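Local coordinates for protein adenine phosphoribosyltransferase, putative (Trypanosoma brucei brucei, PDB 5VN4) that probably salvages purines by converting adenine and 5-phospho-alpha-D-ribose 1-diphosphate into AMP and diphosphate, working as a homodimer, at residues G185-K190 against V212-L217; P16-L21 against F208-D213; R90-G95 against F106-K111. One frame throughout, in Å; residues are numbered along the deposited sequence. Where two conformers were deposited one is given.

Overall arrangement
All three contacts are largely buried and all reach the same mixed sheet, though only interaction 1 has an exposed residue at its fringe. Interactions 1 and 2 touch and share V212 and D213: the strand 208-213 first pairs with strand 18-21 and then turns a corner toward the loop 185-190. Interaction 3 lies farther off, its centre about 21 and 20 Å from those of interactions 1 and 2, where strand 106-109 meets the loop that binds pyrophosphate. The chemistry follows position. Interaction 2 is backbone pairing between parallel strands, interaction 1 rests on one carboxylate gripping a loop, and interaction 3 is an apolar cluster round F92, flanked in the same segments by R90 and K111, which meet the ligands.

Interaction 1 of 3, residues G185-K190 against V212-L217; sequences GLTFLK and VDETVL
T187 and E214 form the tight centre of this contact, where one carboxylate holds the start of a short 3-10 turn. The backbone N of T187 donates to E214 OE1 at 2.8 Å, approaching from above the carboxylate plane, while T187 OG1 donates to E214 OE2 at 2.7 Å on the syn side. A weak bond from F188 N to E214 OE2 adds a third hold. Glutamate suits this place because its chain is long enough to bend: CG lies between the backbone N and the carbonyl carbon (chi1 57°), and a chi2 of -93° then turns CD toward the threonine. Threonine in turn offers both a backbone and a side-chain donor to the two oxygens. At the strand end, G185 N donates to V212 O at 3.0 Å, and D213 CA approaches G185 O at 3.1 Å in a CA-H...O contact. On the apolar side L186 CD2 meets L217 CD1 at 4.2 Å, the two side chains crossing at about a right angle.

The outer side is looser. F188 is exposed, and E214 OE2 lies at its ring edge, 3.4 Å from F188 CD2; a water bridges T187 OG1 and D213 OD2. L186 touches adenine, and the carboxylate binds the N-H groups of the turn directly after it. The loop lies at the C-terminal edge of the parallel strands, where type I phosphoribosyltransferases bind their ligands.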
loop_
_atom_site.group_PDB
_atom_site.type_symbol
_atom_site.label_atom_id
_atom_site.label_comp_id
_atom_site.label_asym_id
_atom_site.label_seq_id
_atom_site.Cartn_x
_atom_site.Cartn_y
_atom_site.Cartn_z
ATOM N N GLY A 185 -0.270 17.143 6.456
ATOM C CA GLY A 185 -1.341 18.022 6.022
ATOM C C GLY A 185 -0.762 19.353 5.606
ATOM O O GLY A 185 -0.010 19.967 6.371
ATOM N N LEU A 186 -1.062 19.803 4.388
ATOM C CA LEU A 186 -0.562 21.094 3.915
ATOM C C LEU A 186 -1.661 22.099 4.236
ATOM O O LEU A 186 -2.564 22.349 3.435
ATOM C CB LEU A 186 -0.231 21.027 2.432
ATOM C CG LEU A 186 0.769 19.919 2.054
ATOM C CD1 LEU A 186 1.018 19.885 0.562
ATOM C CD2 LEU A 186 2.078 20.074 2.812
ATOM N N THR A 187 -1.604 22.666 5.447
ATOM C CA THR A 187 -2.779 23.369 5.961
ATOM C C THR A 187 -3.086 24.634 5.174
ATOM O O THR A 187 -4.242 25.061 5.136
ATOM C CB THR A 187 -2.671 23.650 7.462
ATOM O OG1 THR A 187 -1.686 24.656 7.709
ATOM C CG2 THR A 187 -2.300 22.383 8.220
ATOM N N PHE A 188 -2.081 25.229 4.527
ATOM C CA PHE A 188 -2.333 26.427 3.734
ATOM C C PHE A 188 -3.266 26.156 2.560
ATOM O O PHE A 188 -3.861 27.099 2.027
ATOM C CB PHE A 188 -1.015 27.068 3.269
ATOM C CG PHE A 188 -0.192 26.203 2.351
ATOM C CD1 PHE A 188 -0.353 26.271 0.975
ATOM C CD2 PHE A 188 0.768 25.341 2.864
ATOM C CE1 PHE A 188 0.422 25.472 0.129
ATOM C CE2 PHE A 188 1.542 24.547 2.027
ATOM C CZ PHE A 188 1.364 24.614 0.657
ATOM N N LEU A 189 -3.417 24.893 2.153
ATOM C CA LEU A 189 -4.355 24.520 1.102
ATOM C C LEU A 189 -5.769 24.276 1.618
ATOM O O LEU A 189 -6.674 24.049 0.809
ATOM C CB LEU A 189 -3.848 23.292 0.330
ATOM C CG LEU A 189 -2.517 23.494 -0.408
ATOM C CD1 LEU A 189 -2.057 22.188 -1.039
ATOM C CD2 LEU A 189 -2.627 24.577 -1.470
ATOM N N LYS A 190 -5.975 24.305 2.936
ATOM C CA LYS A 190 -7.309 24.194 3.527
ATOM C C LYS A 190 -8.063 22.979 2.983
ATOM O O LYS A 190 -9.206 23.069 2.525
ATOM C CB LYS A 190 -8.094 25.499 3.367
ATOM C CG LYS A 190 -7.395 26.695 4.013
ATOM C CD LYS A 190 -8.193 27.983 3.869
ATOM C CE LYS A 190 -7.434 29.162 4.461
ATOM N NZ LYS A 190 -7.110 28.957 5.905
ATOM N N VAL A 212 2.117 15.509 10.854
ATOM C CA VAL A 212 2.909 16.718 10.659
ATOM C C VAL A 212 2.281 17.584 9.570
ATOM O O VAL A 212 1.210 17.254 9.032
ATOM C CB VAL A 212 4.421 16.448 10.472
ATOM C CG1 VAL A 212 4.991 15.808 11.737
ATOM C CG2 VAL A 212 4.685 15.578 9.257
ATOM N N ASP A 213 2.915 18.717 9.279
ATOM C CA ASP A 213 2.344 19.742 8.421
ATOM C C ASP A 213 3.459 20.325 7.567
ATOM O O ASP A 213 4.593 19.831 7.562
ATOM C CB ASP A 213 1.590 20.793 9.250
ATOM C CG ASP A 213 2.496 21.568 10.193
ATOM O OD1 ASP A 213 3.732 21.385 10.127
ATOM O OD2 ASP A 213 1.967 22.375 10.992
ATOM N N GLU A 214 3.133 21.413 6.863
ATOM C CA GLU A 214 4.075 22.021 5.930
ATOM C C GLU A 214 5.358 22.517 6.596
ATOM O O GLU A 214 6.358 22.727 5.898
ATOM C CB GLU A 214 3.402 23.164 5.156
ATOM C CG GLU A 214 2.803 24.273 6.018
ATOM C CD GLU A 214 1.328 24.055 6.332
ATOM O OE1 GLU A 214 0.946 22.908 6.625
ATOM O OE2 GLU A 214 0.533 25.031 6.287
ATOM N N THR A 215 5.365 22.718 7.917
ATOM C CA THR A 215 6.599 23.172 8.555
ATOM C C THR A 215 7.684 22.106 8.522
ATOM O O THR A 215 8.855 22.433 8.736
ATOM C CB THR A 215 6.359 23.625 9.998
ATOM O OG1 THR A 215 6.048 22.496 10.822
ATOM C CG2 THR A 215 5.241 24.644 10.074
ATOM N N VAL A 216 7.324 20.844 8.269
ATOM C CA VAL A 216 8.330 19.794 8.141
ATOM C C VAL A 216 9.130 19.936 6.852
ATOM O O VAL A 216 10.234 19.388 6.747
ATOM C CB VAL A 216 7.680 18.399 8.275
ATOM C CG1 VAL A 216 7.113 17.923 6.940
ATOM C CG2 VAL A 216 8.663 17.389 8.837
ATOM N N LEU A 217 8.606 20.674 5.872
ATOM C CA LEU A 217 9.238 20.815 4.558
ATOM C C LEU A 217 10.130 22.060 4.511
ATOM O O LEU A 217 9.977 22.958 3.681
ATOM C CB LEU A 217 8.174 20.833 3.466
ATOM C CG LEU A 217 7.211 19.642 3.476
ATOM C CD1 LEU A 217 6.207 19.742 2.339
ATOM C CD2 LEU A 217 7.961 18.320 3.407
HETATM O O HOH W 1 -0.011 24.349 10.375
#

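Interaction 2 of 3, residues P16-L21 against F208-D213; sequences PNYFTL and FVTLVD
Strands 18-21 and 208-210 are paired side by side in parallel, Y18 opposite F208 and F19 opposite V209, within the large mixed sheet of the phosphoribosyltransferase fold. Their axes approach to 4.8 Å and differ in direction by 22°. The ladder alternates as a parallel pair should: F208 N donates to N17 O, F19 N to F208 O at 2.8 Å, and T210 N to F19 O at 3.0 Å.

Past T210 the chain turns a corner, and the pairing changes character. The hydroxyl of T20, with OG1 anti to the backbone N (chi1 -168°), reaches across and donates to T210 O at 2.8 Å, nearly along the C=O axis. Threonine suits the place because its branched side chain is at home in a strand while its hydroxyl supplies a cross-strand donor. With T210 O taken by this hydroxyl, L21 N donates to L211 O at 2.9 Å, one residue beyond the partner of a regular ladder, and L21 CD1 packs on L211 CB at 4.0 Å.

On one face of the sheet the edge of the F208 ring points at the face of Y18, an edge-to-face pair with centroids 6.0 Å apart, and T210 OG1 lies at the rim of the tyrosine, 3.5 Å from Y18 CE1. On the other face F19 CB meets V209 CG2.

Strand 11-15 flanks 18-21 on its far side and strand 176-182 pairs with 208-213. Helix 192-197 covers Y18 and F208, while helix 60-75 packs over V209 and L211.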
loop_
_atom_site.group_PDB
_atom_site.type_symbol
_atom_site.label_atom_id
_atom_site.label_comp_id
_atom_site.label_asym_id
_atom_site.label_seq_id
_atom_site.Cartn_x
_atom_site.Cartn_y
_atom_site.Cartn_z
ATOM N N PRO A 16 -10.106 25.082 11.966
ATOM C CA PRO A 16 -11.267 24.334 12.486
ATOM C C PRO A 16 -11.284 22.893 11.989
ATOM O O PRO A 16 -11.309 22.626 10.784
ATOM C CB PRO A 16 -12.466 25.150 11.982
ATOM C CG PRO A 16 -11.935 26.569 11.886
ATOM C CD PRO A 16 -10.499 26.399 11.416
ATOM N N ASN A 17 -11.240 21.960 12.944
ATOM C CA ASN A 17 -11.214 20.523 12.672
ATOM C C ASN A 17 -10.026 20.092 11.809
ATOM O O ASN A 17 -10.103 19.105 11.074
ATOM C CB ASN A 17 -12.548 19.993 12.144
ATOM C CG ASN A 17 -13.394 19.410 13.249
ATOM O OD1 ASN A 17 -12.862 18.915 14.240
ATOM N ND2 ASN A 17 -14.712 19.458 13.090
ATOM N N TYR A 18 -8.905 20.803 11.916
ATOM C CA TYR A 18 -7.650 20.419 11.269
ATOM C C TYR A 18 -6.599 20.359 12.368
ATOM O O TYR A 18 -6.179 21.402 12.880
ATOM C CB TYR A 18 -7.262 21.423 10.180
ATOM C CG TYR A 18 -6.466 20.846 9.016
ATOM C CD1 TYR A 18 -5.559 19.806 9.195
ATOM C CD2 TYR A 18 -6.633 21.351 7.728
ATOM C CE1 TYR A 18 -4.848 19.289 8.122
ATOM C CE2 TYR A 18 -5.922 20.847 6.646
ATOM C CZ TYR A 18 -5.028 19.810 6.854
ATOM O OH TYR A 18 -4.315 19.298 5.794
ATOM N N PHE A 19 -6.210 19.143 12.751
ATOM C CA PHE A 19 -5.311 18.895 13.872
ATOM C C PHE A 19 -3.973 18.368 13.374
ATOM O O PHE A 19 -3.924 17.586 12.421
ATOM C CB PHE A 19 -5.901 17.842 14.816
ATOM C CG PHE A 19 -7.190 18.259 15.474
ATOM C CD1 PHE A 19 -8.412 18.096 14.824
ATOM C CD2 PHE A 19 -7.182 18.808 16.747
ATOM C CE1 PHE A 19 -9.605 18.479 15.443
ATOM C CE2 PHE A 19 -8.365 19.184 17.368
ATOM C CZ PHE A 19 -9.580 19.023 16.711
ATOM N N THR A 20 -2.896 18.784 14.041
ATOM C CA THR A 20 -1.559 18.297 13.740
ATOM C C THR A 20 -0.779 18.224 15.050
ATOM O O THR A 20 -1.192 18.786 16.063
ATOM C CB THR A 20 -0.887 19.198 12.696
ATOM O OG1 THR A 20 0.307 18.576 12.206
ATOM C CG2 THR A 20 -0.548 20.564 13.282
ATOM N N LEU A 21 0.341 17.504 15.045
ATOM C CA LEU A 21 1.100 17.376 16.283
ATOM C C LEU A 21 1.592 18.740 16.759
ATOM O O LEU A 21 1.878 19.636 15.959
ATOM C CB LEU A 21 2.298 16.446 16.092
ATOM C CG LEU A 21 1.994 14.949 16.007
ATOM C CD1 LEU A 21 3.237 14.215 15.523
ATOM C CD2 LEU A 21 1.519 14.396 17.343
ATOM N N PHE A 208 -9.984 16.268 10.800
ATOM C CA PHE A 208 -8.817 15.850 10.033
ATOM C C PHE A 208 -7.628 15.844 10.982
ATOM O O PHE A 208 -7.379 16.838 11.668
ATOM C CB PHE A 208 -8.518 16.846 8.909
ATOM C CG PHE A 208 -9.347 16.658 7.655
ATOM C CD1 PHE A 208 -10.707 16.400 7.709
ATOM C CD2 PHE A 208 -8.752 16.806 6.414
ATOM C CE1 PHE A 208 -11.447 16.260 6.532
ATOM C CE2 PHE A 208 -9.474 16.672 5.238
ATOM C CZ PHE A 208 -10.830 16.403 5.292
ATOM N N VAL A 209 -6.886 14.741 11.006
ATOM C CA VAL A 209 -5.718 14.595 11.866
ATOM C C VAL A 209 -4.537 14.217 10.982
ATOM O O VAL A 209 -4.487 13.101 10.454
ATOM C CB VAL A 209 -5.951 13.535 12.948
ATOM C CG1 VAL A 209 -4.678 13.297 13.751
ATOM C CG2 VAL A 209 -7.117 13.938 13.851
ATOM N N THR A 210 -3.596 15.145 10.796
ATOM C CA THR A 210 -2.391 14.866 10.024
ATOM C C THR A 210 -1.195 15.092 10.930
ATOM O O THR A 210 -1.004 16.198 11.443
ATOM C CB THR A 210 -2.295 15.744 8.771
ATOM O OG1 THR A 210 -2.281 17.128 9.132
ATOM C CG2 THR A 210 -3.468 15.488 7.837
ATOM N N LEU A 211 -0.387 14.050 11.124
ATOM C CA LEU A 211 0.622 14.088 12.182
ATOM C C LEU A 211 1.560 15.284 12.047
ATOM O O LEU A 211 1.801 16.001 13.026
ATOM C CB LEU A 211 1.403 12.774 12.227
ATOM C CG LEU A 211 0.551 11.561 12.600
ATOM C CD1 LEU A 211 1.447 10.332 12.806
ATOM C CD2 LEU A 211 -0.310 11.824 13.834
ATOM N N VAL A 212 2.117 15.509 10.854
ATOM C CA VAL A 212 2.909 16.718 10.659
ATOM C C VAL A 212 2.281 17.584 9.570
ATOM O O VAL A 212 1.210 17.254 9.032
ATOM C CB VAL A 212 4.421 16.448 10.472
ATOM C CG1 VAL A 212 4.991 15.808 11.737
ATOM C CG2 VAL A 212 4.685 15.578 9.257
ATOM N N ASP A 213 2.915 18.717 9.279
ATOM C CA ASP A 213 2.344 19.742 8.421
ATOM C C ASP A 213 3.459 20.325 7.567
ATOM O O ASP A 213 4.593 19.831 7.562
ATOM C CB ASP A 213 1.590 20.793 9.250
ATOM C CG ASP A 213 2.496 21.568 10.193
ATOM O OD1 ASP A 213 3.732 21.385 10.127
ATOM O OD2 ASP A 213 1.967 22.375 10.992
#

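Interaction 3 of 3, residues R90-G95 against F106-K111; sequences RGFLLG and FVLIRK. With MG (magnesium ion), chain F; PPV (pyrophosphate), chain E; HSX (5-O-phosphono-alpha-D-ribofuranose), chain D; ADE (adenine), chain C.
The carbonyl oxygen of G91 lies 4.1 Å from CZ of F106 and is gripped by two backbone N-H groups, those of L94 and G95. This tight turn belongs to a beta-alpha-beta crossover of the type I phosphoribosyltransferase fold: strand 83-87 leads through the pyrophosphate-binding loop into helix 95-102 and back to strand 106-109, which runs parallel to the first. Glycine suits the place of G95, since F106 CE1 presses to 3.5 Å from G95 CA, and a CB there would clash. The CG of F106 is anti to the backbone N (chi1 -180°), which sets where its ring leaves the strand.

F92 packs between the loop and the strand. Its CD1 meets F106 CE2, the two side chains crossing at about a right angle. L108 CD2 approaches the F92 ring obliquely in an off-centre CH-pi contact, 4.3 Å from the centroid. F92 CE2 lies over one face of the R110 guanidinium, offset toward its rim, with the planes 66° apart. R110 NE forms a salt bridge with D88, and its NH2 another with a second pyrophosphate. F92 thus touches F106, L108 and R110, along the strand and just beyond it. L93 of the second subunit packs on F92 and F106.

The two segments also reach the ligands. K111 NZ is modelled as a magnesium ligand, a doubtful assignment for an amine; pyrophosphate O21, O31 and O32 and K114 NZ of the second subunit also surround the ion. The guanidinium of R90 meets all three bound ligands: ribose O2 lies over the centre of one face, NE donates to O12 of pyrophosphate at 2.7 Å, and NH1, also salt-bridged to D155, donates to adenine N3 at 2.9 Å with a nearly straight angle of 168°.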
loop_
_atom_site.group_PDB
_atom_site.type_symbol
_atom_site.label_atom_id
_atom_site.label_comp_id
_atom_site.label_asym_id
_atom_site.label_seq_id
_atom_site.Cartn_x
_atom_site.Cartn_y
_atom_site.Cartn_z
ATOM N N ARG A 90 -0.608 5.170 -1.665
ATOM C CA ARG A 90 0.206 5.473 -0.494
ATOM C C ARG A 90 -0.544 5.274 0.817
ATOM O O ARG A 90 0.076 4.925 1.825
ATOM C CB ARG A 90 0.834 6.859 -0.632
ATOM C CG ARG A 90 1.898 6.882 -1.741
ATOM C CD ARG A 90 2.622 8.207 -1.800
ATOM N NE ARG A 90 2.151 9.046 -2.888
ATOM C CZ ARG A 90 2.155 10.375 -2.854
ATOM N NH1 ARG A 90 2.551 11.023 -1.758
ATOM N NH2 ARG A 90 1.760 11.055 -3.918
ATOM N N GLY A 91 -1.869 5.450 0.828
ATOM C CA GLY A 91 -2.633 5.090 2.011
ATOM C C GLY A 91 -2.533 3.612 2.350
ATOM O O GLY A 91 -2.657 3.226 3.521
ATOM N N PHE A 92 -2.296 2.770 1.334
ATOM C CA PHE A 92 -2.091 1.340 1.549
ATOM C C PHE A 92 -0.899 1.066 2.450
ATOM O O PHE A 92 -0.840 0.010 3.085
ATOM C CB PHE A 92 -1.819 0.646 0.210
ATOM C CG PHE A 92 -3.035 0.461 -0.674
ATOM C CD1 PHE A 92 -4.281 0.990 -0.353
ATOM C CD2 PHE A 92 -2.912 -0.278 -1.841
ATOM C CE1 PHE A 92 -5.378 0.772 -1.182
ATOM C CE2 PHE A 92 -4.000 -0.497 -2.673
ATOM C CZ PHE A 92 -5.238 0.034 -2.348
ATOM N N LEU A 93 0.077 1.978 2.487
ATOM C CA LEU A 93 1.289 1.792 3.277
ATOM C C LEU A 93 1.062 1.988 4.767
ATOM O O LEU A 93 1.886 1.533 5.575
ATOM C CB LEU A 93 2.345 2.798 2.822
ATOM C CG LEU A 93 2.843 2.616 1.388
ATOM C CD1 LEU A 93 3.543 3.871 0.884
ATOM C CD2 LEU A 93 3.786 1.416 1.322
ATOM N N LEU A 94 -0.030 2.648 5.149
ATOM C CA LEU A 94 -0.253 3.072 6.524
ATOM C C LEU A 94 -1.419 2.361 7.197
ATOM O O LEU A 94 -1.343 2.058 8.387
ATOM C CB LEU A 94 -0.490 4.591 6.572
ATOM C CG LEU A 94 0.598 5.460 5.939
ATOM C CD1 LEU A 94 0.178 6.934 5.919
ATOM C CD2 LEU A 94 1.926 5.275 6.666
ATOM N N GLY A 95 -2.513 2.115 6.478
ATOM C CA GLY A 95 -3.712 1.556 7.066
ATOM C C GLY A 95 -3.580 0.159 7.653
ATOM O O GLY A 95 -3.998 -0.089 8.790
ATOM N N PHE A 106 -9.313 -3.679 6.878
ATOM C CA PHE A 106 -8.768 -2.607 6.059
ATOM C C PHE A 106 -9.402 -2.707 4.678
ATOM O O PHE A 106 -9.270 -3.732 4.000
ATOM C CB PHE A 106 -7.246 -2.661 5.952
ATOM C CG PHE A 106 -6.704 -1.553 5.112
ATOM C CD1 PHE A 106 -6.760 -0.244 5.561
ATOM C CD2 PHE A 106 -6.207 -1.804 3.849
ATOM C CE1 PHE A 106 -6.287 0.795 4.777
ATOM C CE2 PHE A 106 -5.730 -0.775 3.064
ATOM C CZ PHE A 106 -5.774 0.526 3.527
ATOM N N VAL A 107 -10.109 -1.655 4.278
ATOM C CA VAL A 107 -10.894 -1.623 3.048
ATOM C C VAL A 107 -10.163 -0.755 2.028
ATOM O O VAL A 107 -9.718 0.355 2.351
ATOM C CB VAL A 107 -12.302 -1.071 3.328
ATOM C CG1 VAL A 107 -13.089 -0.881 2.040
ATOM C CG2 VAL A 107 -13.046 -1.982 4.295
ATOM N N LEU A 108 -10.050 -1.249 0.798
ATOM C CA LEU A 108 -9.299 -0.563 -0.248
ATOM C C LEU A 108 -10.173 0.446 -0.981
ATOM O O LEU A 108 -11.255 0.107 -1.465
ATOM C CB LEU A 108 -8.754 -1.568 -1.264
ATOM C CG LEU A 108 -8.048 -2.806 -0.725
ATOM C CD1 LEU A 108 -7.457 -3.593 -1.877
ATOM C CD2 LEU A 108 -6.988 -2.413 0.279
ATOM N N ILE A 109 -9.689 1.677 -1.093
ATOM C CA ILE A 109 -10.257 2.649 -2.020
ATOM C C ILE A 109 -9.298 2.731 -3.196
ATOM O O ILE A 109 -8.116 3.060 -3.016
ATOM C CB ILE A 109 -10.452 4.022 -1.363
ATOM C CG1 ILE A 109 -11.408 3.910 -0.178
ATOM C CG2 ILE A 109 -10.952 5.039 -2.396
ATOM C CD1 ILE A 109 -11.655 5.209 0.526
ATOM N N ARG A 110 -9.776 2.397 -4.395
ATOM C CA ARG A 110 -8.872 2.177 -5.511
ATOM C C ARG A 110 -9.243 3.010 -6.722
ATOM O O ARG A 110 -10.410 3.351 -6.943
ATOM C CB ARG A 110 -8.789 0.699 -5.903
ATOM C CG ARG A 110 -8.258 -0.187 -4.783
ATOM C CD ARG A 110 -7.511 -1.395 -5.325
ATOM N NE ARG A 110 -6.269 -0.963 -5.951
ATOM C CZ ARG A 110 -5.376 -1.762 -6.519
ATOM N NH1 ARG A 110 -5.552 -3.076 -6.555
ATOM N NH2 ARG A 110 -4.292 -1.231 -7.058
ATOM N N LYS A 111 -8.224 3.312 -7.522
ATOM C CA LYS A 111 -8.439 3.969 -8.795
ATOM C C LYS A 111 -9.216 3.027 -9.718
ATOM O O LYS A 111 -9.507 1.875 -9.371
ATOM C CB LYS A 111 -7.102 4.495 -9.331
ATOM C CG LYS A 111 -6.448 5.511 -8.362
ATOM C CD LYS A 111 -4.960 5.781 -8.635
ATOM C CE LYS A 111 -4.082 5.381 -7.436
ATOM N NZ LYS A 111 -2.605 5.615 -7.631
HETATM MG MG MG F . -1.250 7.022 -7.743
HETATM O O11 PPV E . -1.152 10.704 -7.077
HETATM P P1 PPV E . -1.016 9.216 -7.334
HETATM O O21 PPV E . -0.225 8.881 -8.577
HETATM O O31 PPV E . -2.333 8.485 -7.195
HETATM O OPP PPV E . -0.127 8.722 -6.077
HETATM P P2 PPV E . 0.157 7.257 -5.454
HETATM O O12 PPV E . 1.583 7.517 -5.042
HETATM O O22 PPV E . -0.860 7.134 -4.332
HETATM O O32 PPV E . 0.029 6.199 -6.523
HETATM C C1 HSX D . -1.420 11.984 -3.600
HETATM O O4 HSX D . -2.457 12.979 -3.646
HETATM C C2 HSX D . -1.372 11.589 -2.136
HETATM O O2 HSX D . -0.803 10.286 -1.950
HETATM C C3 HSX D . -2.824 11.681 -1.721
HETATM O O3 HSX D . -3.564 10.528 -2.166
HETATM C C4 HSX D . -3.314 12.887 -2.509
HETATM C C5 HSX D . -3.273 14.184 -1.699
HETATM O O5 HSX D . -3.572 15.307 -2.532
HETATM P "P'" HSX D . -5.018 16.036 -2.481
HETATM O O1X HSX D . -6.035 15.147 -3.173
HETATM O O2X HSX D . -5.335 16.278 -1.031
HETATM O O3X HSX D . -4.754 17.324 -3.237
HETATM O O1 HSX D . -1.793 10.863 -4.412
HETATM N N9 ADE C . 0.249 14.516 -2.832
HETATM C C8 ADE C . -0.354 15.714 -3.065
HETATM N N7 ADE C . 0.429 16.750 -2.858
HETATM C C5 ADE C . 1.626 16.189 -2.456
HETATM C C6 ADE C . 2.868 16.757 -2.082
HETATM N N6 ADE C . 3.110 18.083 -2.053
HETATM N N1 ADE C . 3.859 15.910 -1.741
HETATM C C2 ADE C . 3.615 14.591 -1.767
HETATM N N3 ADE C . 2.500 13.944 -2.104
HETATM C C4 ADE C . 1.531 14.811 -2.436
#